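Local coordinates for E3 SUMO-protein ligase SIZ1 (Saccharomyces cerevisiae, PDB 3I2D) that acts as a SUMO E3 ligase of the PIAS family, promoting attachment of SUMO (Smt3) to septins and PCNA, at residues A[96-107]-A[175-185]; A[225-233]-A[323-331]. All coordinates share one frame; numbering follows the deposited sequence.

Contact 1 of 2, residues A[96-107]-A[175-185]; sequences CSAKFKLSKADY and LKPYTQQNNVE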
loop_
_atom_site.group_PDB
_atom_site.type_symbol
_atom_site.label_atom_id
_atom_site.label_comp_id
_atom_site.label_asym_id
_atom_site.label_seq_id
_atom_site.Cartn_x
_atom_site.Cartn_y
_atom_site.Cartn_z
ATOM N N CYS A 96 -19.704 8.535 -18.689
ATOM C CA CYS A 96 -20.620 8.200 -17.629
ATOM C C CYS A 96 -20.517 9.317 -16.615
ATOM O O CYS A 96 -19.450 9.892 -16.395
ATOM C CB CYS A 96 -20.294 6.844 -17.006
ATOM S SG CYS A 96 -18.593 6.618 -16.610
ATOM N N SER A 97 -21.657 9.651 -16.039
ATOM C CA SER A 97 -21.726 10.711 -15.073
ATOM C C SER A 97 -22.452 10.226 -13.838
ATOM O O SER A 97 -23.042 9.144 -13.814
ATOM C CB SER A 97 -22.468 11.904 -15.675
ATOM O OG SER A 97 -23.745 11.512 -16.156
ATOM N N ALA A 98 -22.394 11.040 -12.805
ATOM C CA ALA A 98 -23.057 10.723 -11.568
ATOM C C ALA A 98 -23.224 12.027 -10.823
ATOM O O ALA A 98 -22.388 12.929 -10.910
ATOM C CB ALA A 98 -22.227 9.749 -10.752
ATOM N N LYS A 99 -24.342 12.136 -10.125
ATOM C CA LYS A 99 -24.629 13.310 -9.331
ATOM C C LYS A 99 -24.872 12.729 -7.952
ATOM O O LYS A 99 -25.506 11.669 -7.816
ATOM C CB LYS A 99 -25.873 14.025 -9.859
ATOM C CG LYS A 99 -25.696 14.618 -11.254
ATOM C CD LYS A 99 -26.977 15.282 -11.750
ATOM C CE LYS A 99 -26.772 16.005 -13.076
ATOM N NZ LYS A 99 -26.395 15.081 -14.183
ATOM N N PHE A 100 -24.340 13.396 -6.935
ATOM C CA PHE A 100 -24.502 12.924 -5.573
ATOM C C PHE A 100 -24.279 14.089 -4.627
ATOM O O PHE A 100 -23.499 14.995 -4.923
ATOM C CB PHE A 100 -23.481 11.806 -5.300
ATOM C CG PHE A 100 -22.044 12.255 -5.418
ATOM C CD1 PHE A 100 -21.317 12.623 -4.287
ATOM C CD2 PHE A 100 -21.443 12.381 -6.665
ATOM C CE1 PHE A 100 -20.023 13.115 -4.393
ATOM C CE2 PHE A 100 -20.141 12.875 -6.781
ATOM C CZ PHE A 100 -19.432 13.244 -5.640
ATOM N N LYS A 101 -24.989 14.076 -3.506
ATOM C CA LYS A 101 -24.829 15.103 -2.482
ATOM C C LYS A 101 -24.278 14.406 -1.245
ATOM O O LYS A 101 -24.723 13.317 -0.885
ATOM C CB LYS A 101 -26.164 15.771 -2.144
ATOM C CG LYS A 101 -26.639 16.784 -3.173
ATOM C CD LYS A 101 -27.687 17.727 -2.583
ATOM C CE LYS A 101 -27.068 18.734 -1.604
ATOM N NZ LYS A 101 -26.434 18.124 -0.390
ATOM N N LEU A 102 -23.300 15.023 -0.602
ATOM C CA LEU A 102 -22.712 14.416 0.583
ATOM C C LEU A 102 -23.618 14.555 1.789
ATOM O O LEU A 102 -24.004 15.667 2.160
ATOM C CB LEU A 102 -21.356 15.049 0.894
ATOM C CG LEU A 102 -20.229 14.630 -0.042
ATOM C CD1 LEU A 102 -18.920 15.204 0.466
ATOM C CD2 LEU A 102 -20.170 13.106 -0.104
ATOM N N SER A 103 -23.947 13.422 2.404
ATOM C CA SER A 103 -24.801 13.433 3.582
ATOM C C SER A 103 -24.080 14.124 4.736
ATOM O O SER A 103 -22.925 14.542 4.619
ATOM C CB SER A 103 -25.160 12.008 4.005
ATOM O OG SER A 103 -24.058 11.387 4.643
ATOM N N LYS A 104 -24.782 14.252 5.853
ATOM C CA LYS A 104 -24.209 14.873 7.032
ATOM C C LYS A 104 -22.959 14.066 7.369
ATOM O O LYS A 104 -21.836 14.551 7.215
ATOM C CB LYS A 104 -25.226 14.815 8.182
ATOM C CG LYS A 104 -24.826 15.504 9.490
ATOM C CD LYS A 104 -25.945 15.338 10.529
ATOM C CE LYS A 104 -25.609 15.983 11.867
ATOM N NZ LYS A 104 -26.727 15.832 12.849
ATOM N N ALA A 105 -23.176 12.819 7.787
ATOM C CA ALA A 105 -22.115 11.893 8.178
ATOM C C ALA A 105 -20.924 11.815 7.218
ATOM O O ALA A 105 -19.780 11.674 7.654
ATOM C CB ALA A 105 -22.707 10.502 8.386
ATOM N N ASP A 106 -21.188 11.904 5.919
ATOM C CA ASP A 106 -20.117 11.833 4.937
ATOM C C ASP A 106 -19.280 13.112 4.864
ATOM O O ASP A 106 -18.084 13.093 5.149
ATOM C CB ASP A 106 -20.680 11.523 3.540
ATOM C CG ASP A 106 -21.250 10.108 3.421
ATOM O OD1 ASP A 106 -20.755 9.195 4.121
ATOM O OD2 ASP A 106 -22.182 9.911 2.600
ATOM N N TYR A 107 -19.910 14.222 4.487
ATOM C CA TYR A 107 -19.206 15.495 4.344
ATOM C C TYR A 107 -18.235 15.804 5.466
ATOM O O TYR A 107 -17.319 16.601 5.297
ATOM C CB TYR A 107 -20.188 16.667 4.229
ATOM C CG TYR A 107 -19.481 17.958 3.880
ATOM C CD1 TYR A 107 -19.139 18.248 2.558
ATOM C CD2 TYR A 107 -19.035 18.822 4.876
ATOM C CE1 TYR A 107 -18.355 19.363 2.234
ATOM C CE2 TYR A 107 -18.251 19.935 4.564
ATOM C CZ TYR A 107 -17.911 20.198 3.244
ATOM O OH TYR A 107 -17.104 21.271 2.937
ATOM N N LEU A 175 -14.913 18.803 -4.279
ATOM C CA LEU A 175 -16.299 18.632 -3.872
ATOM C C LEU A 175 -16.864 20.030 -3.619
ATOM O O LEU A 175 -16.110 20.960 -3.301
ATOM C CB LEU A 175 -16.393 17.809 -2.583
ATOM C CG LEU A 175 -16.232 16.292 -2.671
ATOM C CD1 LEU A 175 -16.243 15.715 -1.269
ATOM C CD2 LEU A 175 -17.356 15.688 -3.502
ATOM N N LYS A 176 -18.177 20.184 -3.780
ATOM C CA LYS A 176 -18.824 21.466 -3.527
ATOM C C LYS A 176 -19.235 21.487 -2.047
ATOM O O LYS A 176 -19.157 20.457 -1.371
ATOM C CB LYS A 176 -20.043 21.635 -4.438
ATOM C CG LYS A 176 -19.704 22.092 -5.852
ATOM C CD LYS A 176 -20.968 22.239 -6.704
ATOM C CE LYS A 176 -20.658 22.784 -8.096
ATOM N NZ LYS A 176 -19.933 24.080 -8.020
ATOM N N PRO A 177 -19.655 22.660 -1.522
ATOM C CA PRO A 177 -20.070 22.810 -0.116
ATOM C C PRO A 177 -21.266 21.971 0.354
ATOM O O PRO A 177 -22.287 21.882 -0.325
ATOM C CB PRO A 177 -20.328 24.311 0.002
ATOM C CG PRO A 177 -19.331 24.903 -0.968
ATOM C CD PRO A 177 -19.509 23.985 -2.161
ATOM N N TYR A 178 -21.109 21.366 1.529
ATOM C CA TYR A 178 -22.112 20.516 2.184
ATOM C C TYR A 178 -23.414 20.265 1.418
ATOM O O TYR A 178 -23.599 19.194 0.834
ATOM C CB TYR A 178 -22.451 21.094 3.565
ATOM C CG TYR A 178 -23.280 20.168 4.425
ATOM C CD1 TYR A 178 -22.746 18.969 4.905
ATOM C CD2 TYR A 178 -24.604 20.473 4.736
ATOM C CE1 TYR A 178 -23.513 18.093 5.675
ATOM C CE2 TYR A 178 -25.384 19.603 5.503
ATOM C CZ TYR A 178 -24.831 18.417 5.966
ATOM O OH TYR A 178 -25.599 17.551 6.706
ATOM N N THR A 179 -24.317 21.248 1.465
ATOM C CA THR A 179 -25.620 21.186 0.785
ATOM C C THR A 179 -25.505 21.778 -0.621
ATOM O O THR A 179 -25.785 22.959 -0.840
ATOM C CB THR A 179 -26.717 21.992 1.542
ATOM O OG1 THR A 179 -26.250 23.327 1.792
ATOM C CG2 THR A 179 -27.091 21.308 2.850
ATOM N N GLN A 180 -25.089 20.948 -1.566
ATOM C CA GLN A 180 -24.922 21.367 -2.946
ATOM C C GLN A 180 -24.465 20.143 -3.730
ATOM O O GLN A 180 -23.410 19.567 -3.456
ATOM C CB GLN A 180 -23.885 22.488 -3.027
ATOM C CG GLN A 180 -23.764 23.143 -4.387
ATOM C CD GLN A 180 -22.903 24.394 -4.345
ATOM O OE1 GLN A 180 -22.547 24.960 -5.385
ATOM N NE2 GLN A 180 -22.567 24.838 -3.138
ATOM N N GLN A 181 -25.287 19.745 -4.694
ATOM C CA GLN A 181 -25.019 18.587 -5.532
ATOM C C GLN A 181 -23.647 18.608 -6.197
ATOM O O GLN A 181 -23.138 19.665 -6.588
ATOM C CB GLN A 181 -26.103 18.466 -6.596
ATOM C CG GLN A 181 -25.777 17.472 -7.678
ATOM C CD GLN A 181 -26.686 17.618 -8.874
ATOM O OE1 GLN A 181 -27.887 17.379 -8.777
ATOM N NE2 GLN A 181 -26.120 18.020 -10.013
ATOM N N ASN A 182 -23.060 17.420 -6.312
ATOM C CA ASN A 182 -21.754 17.237 -6.927
ATOM C C ASN A 182 -21.934 16.495 -8.232
ATOM O O ASN A 182 -22.856 15.691 -8.380
ATOM C CB ASN A 182 -20.843 16.413 -6.020
ATOM C CG ASN A 182 -20.263 17.223 -4.889
ATOM O OD1 ASN A 182 -19.486 18.161 -5.108
ATOM N ND2 ASN A 182 -20.633 16.867 -3.664
ATOM N N ASN A 183 -21.050 16.756 -9.181
ATOM C CA ASN A 183 -21.139 16.078 -10.458
ATOM C C ASN A 183 -19.790 15.536 -10.911
ATOM O O ASN A 183 -18.812 16.276 -11.031
ATOM C CB ASN A 183 -21.705 17.016 -11.521
ATOM C CG ASN A 183 -22.577 16.289 -12.518
ATOM O OD1 ASN A 183 -22.089 15.540 -13.374
ATOM N ND2 ASN A 183 -23.885 16.489 -12.401
ATOM N N VAL A 184 -19.752 14.233 -11.152
ATOM C CA VAL A 184 -18.545 13.568 -11.604
ATOM C C VAL A 184 -18.791 13.060 -13.004
ATOM O O VAL A 184 -19.833 12.479 -13.281
ATOM C CB VAL A 184 -18.207 12.365 -10.729
ATOM C CG1 VAL A 184 -16.977 11.669 -11.274
ATOM C CG2 VAL A 184 -17.974 12.818 -9.310
ATOM N N GLU A 185 -17.829 13.266 -13.888
ATOM C CA GLU A 185 -17.993 12.793 -15.247
ATOM C C GLU A 185 -16.712 12.159 -15.773
ATOM O O GLU A 185 -15.636 12.755 -15.695
ATOM C CB GLU A 185 -18.404 13.954 -16.140
ATOM C CG GLU A 185 -18.984 13.540 -17.473
ATOM C CD GLU A 185 -19.547 14.726 -18.237
ATOM O OE1 GLU A 185 -20.444 15.418 -17.691
ATOM O OE2 GLU A 185 -19.090 14.966 -19.379
#

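Contact 2 of 2, residues A[225-233]-A[323-331]; sequences TLLYLKKTL and VELTSDGKW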
loop_
_atom_site.group_PDB
_atom_site.type_symbol
_atom_site.label_atom_id
_atom_site.label_comp_id
_atom_site.label_asym_id
_atom_site.label_seq_id
_atom_site.Cartn_x
_atom_site.Cartn_y
_atom_site.Cartn_z
ATOM N N THR A 225 18.556 -14.663 15.860
ATOM C CA THR A 225 19.656 -14.064 15.130
ATOM C C THR A 225 20.974 -14.781 15.407
ATOM O O THR A 225 21.797 -14.951 14.500
ATOM C CB THR A 225 19.794 -12.570 15.486
ATOM O OG1 THR A 225 18.620 -11.872 15.055
ATOM C CG2 THR A 225 21.016 -11.966 14.810
ATOM N N LEU A 226 21.170 -15.196 16.659
ATOM C CA LEU A 226 22.394 -15.883 17.063
ATOM C C LEU A 226 22.523 -17.235 16.400
ATOM O O LEU A 226 23.614 -17.621 15.972
ATOM C CB LEU A 226 22.443 -16.044 18.582
ATOM C CG LEU A 226 22.957 -14.789 19.282
ATOM C CD1 LEU A 226 23.103 -15.038 20.773
ATOM C CD2 LEU A 226 24.299 -14.404 18.675
ATOM N N LEU A 227 21.409 -17.960 16.327
ATOM C CA LEU A 227 21.385 -19.264 15.689
ATOM C C LEU A 227 21.703 -19.108 14.212
ATOM O O LEU A 227 22.451 -19.913 13.651
ATOM C CB LEU A 227 20.019 -19.907 15.852
ATOM C CG LEU A 227 19.765 -20.549 17.204
ATOM C CD1 LEU A 227 18.447 -21.290 17.150
ATOM C CD2 LEU A 227 20.904 -21.501 17.535
ATOM N N TYR A 228 21.134 -18.080 13.582
ATOM C CA TYR A 228 21.408 -17.822 12.170
ATOM C C TYR A 228 22.882 -17.436 12.019
ATOM O O TYR A 228 23.594 -17.976 11.170
ATOM C CB TYR A 228 20.537 -16.679 11.638
ATOM C CG TYR A 228 20.676 -16.482 10.147
ATOM C CD1 TYR A 228 19.872 -17.193 9.255
ATOM C CD2 TYR A 228 21.662 -15.647 9.625
ATOM C CE1 TYR A 228 20.049 -17.083 7.883
ATOM C CE2 TYR A 228 21.853 -15.532 8.254
ATOM C CZ TYR A 228 21.045 -16.254 7.387
ATOM O OH TYR A 228 21.241 -16.157 6.028
ATOM N N LEU A 229 23.334 -16.502 12.853
ATOM C CA LEU A 229 24.716 -16.040 12.813
ATOM C C LEU A 229 25.711 -17.200 12.903
ATOM O O LEU A 229 26.819 -17.120 12.376
ATOM C CB LEU A 229 24.967 -15.049 13.949
ATOM C CG LEU A 229 26.408 -14.554 14.058
ATOM C CD1 LEU A 229 26.754 -13.677 12.876
ATOM C CD2 LEU A 229 26.572 -13.783 15.330
ATOM N N LYS A 230 25.317 -18.273 13.583
ATOM C CA LYS A 230 26.177 -19.446 13.718
ATOM C C LYS A 230 26.045 -20.338 12.484
ATOM O O LYS A 230 27.043 -20.856 11.981
ATOM C CB LYS A 230 25.825 -20.229 14.984
ATOM C CG LYS A 230 26.306 -19.562 16.269
ATOM C CD LYS A 230 25.711 -20.240 17.501
ATOM C CE LYS A 230 26.276 -19.667 18.800
ATOM N NZ LYS A 230 27.714 -20.021 18.968
ATOM N N LYS A 231 24.817 -20.513 11.996
ATOM C CA LYS A 231 24.582 -21.316 10.795
ATOM C C LYS A 231 25.367 -20.659 9.663
ATOM O O LYS A 231 25.978 -21.329 8.837
ATOM C CB LYS A 231 23.090 -21.343 10.441
ATOM C CG LYS A 231 22.751 -22.047 9.127
ATOM C CD LYS A 231 21.240 -22.067 8.870
ATOM C CE LYS A 231 20.486 -22.827 9.979
ATOM N NZ LYS A 231 18.991 -22.835 9.825
ATOM N N THR A 232 25.347 -19.334 9.640
ATOM C CA THR A 232 26.068 -18.583 8.630
ATOM C C THR A 232 27.573 -18.843 8.744
ATOM O O THR A 232 28.169 -19.471 7.866
ATOM C CB THR A 232 25.781 -17.073 8.788
ATOM O OG1 THR A 232 24.423 -16.814 8.420
ATOM C CG2 THR A 232 26.703 -16.237 7.916
ATOM N N LEU A 233 28.172 -18.375 9.836
ATOM C CA LEU A 233 29.606 -18.525 10.069
ATOM C C LEU A 233 30.177 -19.926 9.892
ATOM O O LEU A 233 31.400 -20.090 9.878
ATOM C CB LEU A 233 29.981 -18.007 11.461
ATOM C CG LEU A 233 29.982 -16.487 11.628
ATOM C CD1 LEU A 233 30.443 -16.125 13.026
ATOM C CD2 LEU A 233 30.897 -15.857 10.587
ATOM N N VAL A 323 29.706 -2.940 12.356
ATOM C CA VAL A 323 30.016 -3.659 13.570
ATOM C C VAL A 323 30.560 -5.032 13.195
ATOM O O VAL A 323 30.116 -5.642 12.220
ATOM C CB VAL A 323 28.772 -3.802 14.446
ATOM C CG1 VAL A 323 29.109 -4.549 15.693
ATOM C CG2 VAL A 323 28.247 -2.433 14.812
ATOM N N GLU A 324 31.556 -5.495 13.948
ATOM C CA GLU A 324 32.132 -6.805 13.694
ATOM C C GLU A 324 31.486 -7.798 14.638
ATOM O O GLU A 324 31.440 -7.586 15.849
ATOM C CB GLU A 324 33.642 -6.801 13.903
ATOM C CG GLU A 324 34.272 -8.141 13.563
ATOM C CD GLU A 324 35.609 -8.009 12.863
ATOM O OE1 GLU A 324 35.680 -7.298 11.832
ATOM O OE2 GLU A 324 36.587 -8.623 13.340
ATOM N N LEU A 325 30.974 -8.881 14.066
ATOM C CA LEU A 325 30.307 -9.913 14.837
ATOM C C LEU A 325 31.128 -11.190 14.873
ATOM O O LEU A 325 31.744 -11.571 13.874
ATOM C CB LEU A 325 28.935 -10.219 14.225
ATOM C CG LEU A 325 27.937 -9.066 14.119
ATOM C CD1 LEU A 325 26.672 -9.556 13.425
ATOM C CD2 LEU A 325 27.622 -8.531 15.510
ATOM N N THR A 326 31.128 -11.841 16.034
ATOM C CA THR A 326 31.843 -13.099 16.209
ATOM C C THR A 326 30.849 -14.231 16.481
ATOM O O THR A 326 29.757 -14.013 17.028
ATOM C CB THR A 326 32.883 -13.027 17.366
ATOM O OG1 THR A 326 32.247 -12.612 18.584
ATOM C CG2 THR A 326 33.989 -12.051 17.012
ATOM N N SER A 327 31.240 -15.435 16.077
ATOM C CA SER A 327 30.429 -16.633 16.249
ATOM C C SER A 327 29.763 -16.591 17.611
ATOM O O SER A 327 28.669 -17.118 17.802
ATOM C CB SER A 327 31.324 -17.860 16.147
ATOM O OG SER A 327 32.294 -17.669 15.131
ATOM N N ASP A 328 30.451 -15.958 18.555
ATOM C CA ASP A 328 29.966 -15.810 19.916
ATOM C C ASP A 328 28.586 -15.175 19.850
ATOM O O ASP A 328 27.594 -15.760 20.265
ATOM C CB ASP A 328 30.914 -14.897 20.711
ATOM C CG ASP A 328 30.725 -15.015 22.224
ATOM O OD1 ASP A 328 31.355 -15.906 22.840
ATOM O OD2 ASP A 328 29.942 -14.223 22.795
ATOM N N GLY A 329 28.539 -13.972 19.295
ATOM C CA GLY A 329 27.296 -13.238 19.194
ATOM C C GLY A 329 27.590 -11.826 19.655
ATOM O O GLY A 329 26.830 -10.895 19.396
ATOM N N LYS A 330 28.710 -11.677 20.357
ATOM C CA LYS A 330 29.144 -10.376 20.851
ATOM C C LYS A 330 29.547 -9.544 19.638
ATOM O O LYS A 330 29.732 -10.080 18.538
ATOM C CB LYS A 330 30.352 -10.528 21.785
ATOM C CG LYS A 330 30.046 -10.419 23.282
ATOM C CD LYS A 330 29.361 -11.651 23.850
ATOM C CE LYS A 330 29.114 -11.494 25.345
ATOM N NZ LYS A 330 28.424 -12.664 25.961
ATOM N N TRP A 331 29.686 -8.239 19.838
ATOM C CA TRP A 331 30.070 -7.351 18.750
ATOM C C TRP A 331 31.055 -6.294 19.208
ATOM O O TRP A 331 31.266 -6.096 20.407
ATOM C CB TRP A 331 28.841 -6.652 18.177
ATOM C CG TRP A 331 28.064 -5.880 19.199
ATOM C CD1 TRP A 331 27.138 -6.375 20.066
ATOM C CD2 TRP A 331 28.181 -4.483 19.493
ATOM N NE1 TRP A 331 26.665 -5.375 20.885
ATOM C CE2 TRP A 331 27.290 -4.202 20.553
ATOM C CE3 TRP A 331 28.954 -3.441 18.963
ATOM C CZ2 TRP A 331 27.151 -2.921 21.097
ATOM C CZ3 TRP A 331 28.815 -2.169 19.505
ATOM C CH2 TRP A 331 27.918 -1.922 20.561
#

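Contact 1 of 2, residues A[96-107]-A[175-185]
Asn182 lays its CB over one face of the Phe100 ring, a CH-pi contact with CB 3.7 Å from the ring centroid, while Val184 CG2 lies in the ring plane at the CE2 edge and Leu175 CD2 meets the CE1 edge. With CG between the backbone N and the carbonyl carbon (chi1 62°), the Phe100 ring reaches across toward the partner strand, over Asn182 CB. The two tyrosines form an offset edge-to-face pair, the CD1 edge of Tyr178 turned to the face of Tyr107, planes at 86°. Tyr178 CB and backbone N also lie over that face, whereas farther along the same side of its ring CE1 and the hydroxyl OH meet Lys104 CA. Replacing Phe100 by an alanine would probably open a gap between Leu175 and Val184 and leave Asn182 CB without its aromatic cover.

The backbones run antiparallel. Ala98 and Val184 form a hydrogen-bonded pair, Ala98 N to Val184 O and Val184 N to Ala98 O both 3.0 Å; Phe100 and Asn182 repeat the pattern, with Asn182 N 2.8 Å from Phe100 O. The buried amide of Asn182 also works within its own segment: OD1 accepts Lys176 N on a lone pair at 2.8 Å, linking the start of the strand back to Lys176, and takes a second bond from Asn148 ND2.

In the PINIT domain, strand 93-100 is an edge strand of a four-stranded antiparallel sheet, beside 182-191. Phe100 and Leu102 pack against strand 74-90, Val184 against strand 143-147, and Leu102 and Leu175 both reach Leu110 of helix 104-111.

Contact 2 of 2, residues A[225-233]-A[323-331]
Helix 222-234 packs here against the turn that joins strand 322-326 to strand 331-333, with three leucines and a lysine of the helix making the contact. Leu226 reaches Gly329 with CD2, which lies 3.3 Å from Gly329 CA. The glycine's positive phi of 133° would press a side chain against the preceding carbonyl, and a CB would also collide with Leu226 CD2. One helical turn on, Leu229 divides its branches: CD1 meets Leu325 CD1 at 4.2 Å, whereas CD2 rests on the backbone, 3.6 Å from Thr326 O. With CG anti to the backbone N (chi1 177°), the branched end is carried toward the strand end and turn. Leu233 places CD1 beside Ser327, 3.2 Å from Ser327 OG. At the exposed margin, Lys230 lies alongside the turn and bends at its last torsion, its NZ making a weak hydrogen bond of 3.3 Å to Ser327 O. The strand axis runs nearly at right angles to the helix, at 80°.

Leu325 also packs on Phe308 of helix 307-313 and on Met248, and Leu229 on Leu271. This is a helix packed against the turn end of a beta hairpin, in the part of the chain that carries the predicted SP-RING-type zinc finger.

In the fold
Contact 1 and contact 2 lie on opposite sides of the chain's centre, their own centres 60 Å apart and their nearest atoms about 45 Å apart, so neither touches the other. They follow one another along the chain: contact 1 closes within the PINIT domain before contact 2 opens. Only contact 2 approaches the zinc ion held by Cys268, His270, Cys291 and Cys294; the side chain of Leu229 is about 11 Å from that of His270. Contact 2's segments bracket, in sequence, all four zinc ligands, and so most or all of the predicted SP-RING-type zinc finger, the part that mediates interaction with UBC9 and is required for E3 activity. Contact 1 is structural packing away from that site.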